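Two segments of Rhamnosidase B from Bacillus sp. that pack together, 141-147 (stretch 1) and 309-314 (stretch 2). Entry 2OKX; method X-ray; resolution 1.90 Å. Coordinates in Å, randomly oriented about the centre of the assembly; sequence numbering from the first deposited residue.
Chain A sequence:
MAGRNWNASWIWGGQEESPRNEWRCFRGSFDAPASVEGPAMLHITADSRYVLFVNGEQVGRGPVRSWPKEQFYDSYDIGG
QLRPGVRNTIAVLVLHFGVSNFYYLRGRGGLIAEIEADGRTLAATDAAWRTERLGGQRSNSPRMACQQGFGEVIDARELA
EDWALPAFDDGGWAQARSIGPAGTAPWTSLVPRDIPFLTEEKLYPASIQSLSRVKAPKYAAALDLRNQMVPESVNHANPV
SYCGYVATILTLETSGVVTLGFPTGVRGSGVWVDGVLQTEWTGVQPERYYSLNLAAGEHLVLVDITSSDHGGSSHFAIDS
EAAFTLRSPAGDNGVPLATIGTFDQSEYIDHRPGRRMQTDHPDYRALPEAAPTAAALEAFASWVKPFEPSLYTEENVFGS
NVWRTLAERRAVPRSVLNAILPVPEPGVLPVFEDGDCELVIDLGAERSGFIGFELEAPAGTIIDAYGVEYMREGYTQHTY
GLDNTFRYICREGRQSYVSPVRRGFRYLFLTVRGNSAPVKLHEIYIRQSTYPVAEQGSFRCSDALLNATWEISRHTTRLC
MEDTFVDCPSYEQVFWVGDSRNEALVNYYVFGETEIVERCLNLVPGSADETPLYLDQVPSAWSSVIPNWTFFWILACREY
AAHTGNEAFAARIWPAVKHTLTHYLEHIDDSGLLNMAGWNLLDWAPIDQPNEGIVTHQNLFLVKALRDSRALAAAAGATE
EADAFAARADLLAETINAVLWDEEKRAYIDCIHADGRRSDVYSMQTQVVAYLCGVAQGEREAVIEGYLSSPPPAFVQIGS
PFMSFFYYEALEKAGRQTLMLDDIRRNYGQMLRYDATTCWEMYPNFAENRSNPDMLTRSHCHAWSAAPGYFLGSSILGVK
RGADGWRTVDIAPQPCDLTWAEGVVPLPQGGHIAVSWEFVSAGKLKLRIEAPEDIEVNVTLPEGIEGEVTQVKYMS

Stretch 1 141-147: SPRMACQ
Stretch 2 (309-314) DHGGSS

Stretch 1 has no regular helix or strand, and where it meets stretch 2 the latter is loop as well. The touching parts, P142 to C146 and H310 to S313, run nearly antiparallel, their end-to-end directions 165° apart. The register is set by A145 CA to G312 CA at 4.0 Å and C146 CA to G311 CA at 3.8 Å, and 296 Å² is buried in all.

S141 (phi/psi -61/159, chi1 p) points its CB away and makes no contact. P142 follows at -57/142 with a C-gamma exo ring, and its CB lies 3.5 Å from S313 OG, an apolar flank to that hydroxyl.

R143 (-71/134) takes part in a direct hydrogen bond between the stretches. S313, at -81/143 with chi1 m, directs its CB toward stretch 1, and its OG donates to R143 O at 2.9 Å. Water 1 closes a second link: it accepts from R143 N at 2.9 Å and donates to S313 OG at 2.7 Å, so the hydroxyl serves as both donor and acceptor. The R143 side chain (chi1 t, chi2 p, chi3 t, chi4 -73°) extends along the glycines, with CG 3.9 Å from G312 CA and the guanidinium oblique to G312 N.

M144 (-66/-52, all three chi angles t) and A145 (-167/164) both turn CB away, leaving backbone to face stretch 2. Water 2 lies 2.7 Å from M144 O and accepts from S313 N at 2.9 Å. A145 C approaches G312 CA to 3.9 Å. At phi/psi 108/170 a CB on G312 would jam against the preceding carbonyl O, which by itself calls for glycine; an ideal CB would lie 3.4 Å from C146 N.

C146 (-60/-26, chi1 p) has the largest area covered in stretch 1. Its CB points toward stretch 2, 3.2 Å from G311 O, 3.4 Å from H310 O and 3.8 Å from H310 CB. G311 adopts 136/168, which by itself calls for glycine; a CB there would also lie a tight 3.0 Å from C146 CA. Within stretch 2, G311 N donates to D309 OD1 at 2.9 Å. H310 (-79/-23, chi1 -148°) has its ring oblique to the sulfur, the centroid 4.5 Å from C146 SG, which is 30° off the ring normal. Two waters complete the seam: water 3 accepts from C146 N at 3.0 Å and donates to G311 O at 3.2 Å, while water 4 donates to C146 O at 2.7 Å and H310 O at 2.8 Å.

Q147 (-89/-23, chi1 m) ends the stretch without contact.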

# COMPACT_ATOMS: atom_id res chain seq x y z
N SER A 141 -11.90 -17.22 -0.95
CA SER A 141 -12.18 -15.89 -0.40
C SER A 141 -11.75 -14.81 -1.39
O SER A 141 -10.92 -15.05 -2.27
CB SER A 141 -11.50 -15.71 0.96
OG SER A 141 -10.09 -15.66 0.84
N PRO A 142 -12.31 -13.59 -1.26
CA PRO A 142 -11.98 -12.48 -2.16
C PRO A 142 -10.51 -12.07 -2.28
O PRO A 142 -9.77 -12.07 -1.29
CB PRO A 142 -12.83 -11.33 -1.63
CG PRO A 142 -13.97 -12.02 -0.94
CD PRO A 142 -13.27 -13.15 -0.24
N ARG A 143 -10.11 -11.73 -3.50
CA ARG A 143 -8.77 -11.23 -3.73
C ARG A 143 -8.90 -9.86 -3.07
O ARG A 143 -9.89 -9.15 -3.29
CB ARG A 143 -8.50 -11.08 -5.23
CG ARG A 143 -7.17 -10.42 -5.58
CD ARG A 143 -5.98 -11.28 -5.18
NE ARG A 143 -4.74 -10.51 -5.24
CZ ARG A 143 -4.12 -10.14 -6.36
NH1 ARG A 143 -4.62 -10.49 -7.54
NH2 ARG A 143 -3.02 -9.40 -6.30
N MET A 144 -7.92 -9.49 -2.26
CA MET A 144 -7.97 -8.21 -1.55
C MET A 144 -7.90 -6.99 -2.46
O MET A 144 -8.74 -6.09 -2.37
CB MET A 144 -6.84 -8.16 -0.52
CG MET A 144 -6.96 -7.03 0.49
SD MET A 144 -5.79 -7.35 1.82
CE MET A 144 -5.63 -5.68 2.56
N ALA A 145 -6.90 -6.97 -3.33
CA ALA A 145 -6.71 -5.86 -4.25
C ALA A 145 -5.70 -6.28 -5.31
O ALA A 145 -4.98 -7.26 -5.13
CB ALA A 145 -6.19 -4.63 -3.49
N CYS A 146 -5.64 -5.53 -6.40
CA CYS A 146 -4.68 -5.88 -7.45
C CYS A 146 -3.26 -5.85 -6.90
O CYS A 146 -2.38 -6.55 -7.40
CB CYS A 146 -4.81 -4.91 -8.64
SG CYS A 146 -4.38 -3.17 -8.31
N GLN A 147 -3.05 -5.06 -5.85
CA GLN A 147 -1.72 -4.93 -5.25
C GLN A 147 -1.40 -5.93 -4.15
O GLN A 147 -0.23 -6.22 -3.89
CB GLN A 147 -1.53 -3.52 -4.65
CG GLN A 147 -1.86 -2.35 -5.57
CD GLN A 147 -3.30 -1.90 -5.44
OE1 GLN A 147 -4.12 -2.58 -4.83
NE2 GLN A 147 -3.62 -0.74 -6.03
N ASP A 309 -8.44 -4.72 -16.32
CA ASP A 309 -8.55 -5.18 -14.95
C ASP A 309 -7.16 -5.42 -14.39
O ASP A 309 -6.47 -6.35 -14.82
CB ASP A 309 -9.37 -6.48 -14.90
CG ASP A 309 -9.86 -6.82 -13.49
OD1 ASP A 309 -9.26 -6.34 -12.51
OD2 ASP A 309 -10.83 -7.59 -13.37
N HIS A 310 -6.73 -4.60 -13.44
CA HIS A 310 -5.40 -4.77 -12.86
C HIS A 310 -5.42 -5.91 -11.85
O HIS A 310 -4.39 -6.52 -11.55
CB HIS A 310 -4.95 -3.48 -12.17
CG HIS A 310 -3.47 -3.25 -12.23
ND1 HIS A 310 -2.56 -4.28 -12.29
CD2 HIS A 310 -2.75 -2.11 -12.24
CE1 HIS A 310 -1.33 -3.78 -12.33
NE2 HIS A 310 -1.42 -2.46 -12.30
N GLY A 311 -6.61 -6.20 -11.32
CA GLY A 311 -6.73 -7.25 -10.34
C GLY A 311 -7.62 -6.80 -9.19
O GLY A 311 -7.93 -5.61 -9.06
N GLY A 312 -8.02 -7.74 -8.35
CA GLY A 312 -8.90 -7.40 -7.24
C GLY A 312 -10.28 -7.95 -7.53
O GLY A 312 -10.55 -8.38 -8.65
N SER A 313 -11.16 -7.92 -6.54
CA SER A 313 -12.50 -8.45 -6.71
C SER A 313 -13.50 -7.53 -7.40
O SER A 313 -13.47 -6.31 -7.22
CB SER A 313 -13.07 -8.85 -5.34
OG SER A 313 -12.27 -9.83 -4.71
N SER A 314 -14.36 -8.14 -8.21
CA SER A 314 -15.44 -7.43 -8.89
C SER A 314 -16.66 -7.89 -8.09
O SER A 314 -16.69 -9.04 -7.63
CB SER A 314 -15.54 -7.88 -10.35
OG SER A 314 -14.38 -7.51 -11.08
O HOH W 1 -11.73 -12.25 -5.87
O HOH W 2 -10.73 -6.33 -4.17
O HOH W 3 -7.81 -3.48 -6.66
O HOH W 4 -2.27 -7.53 -9.96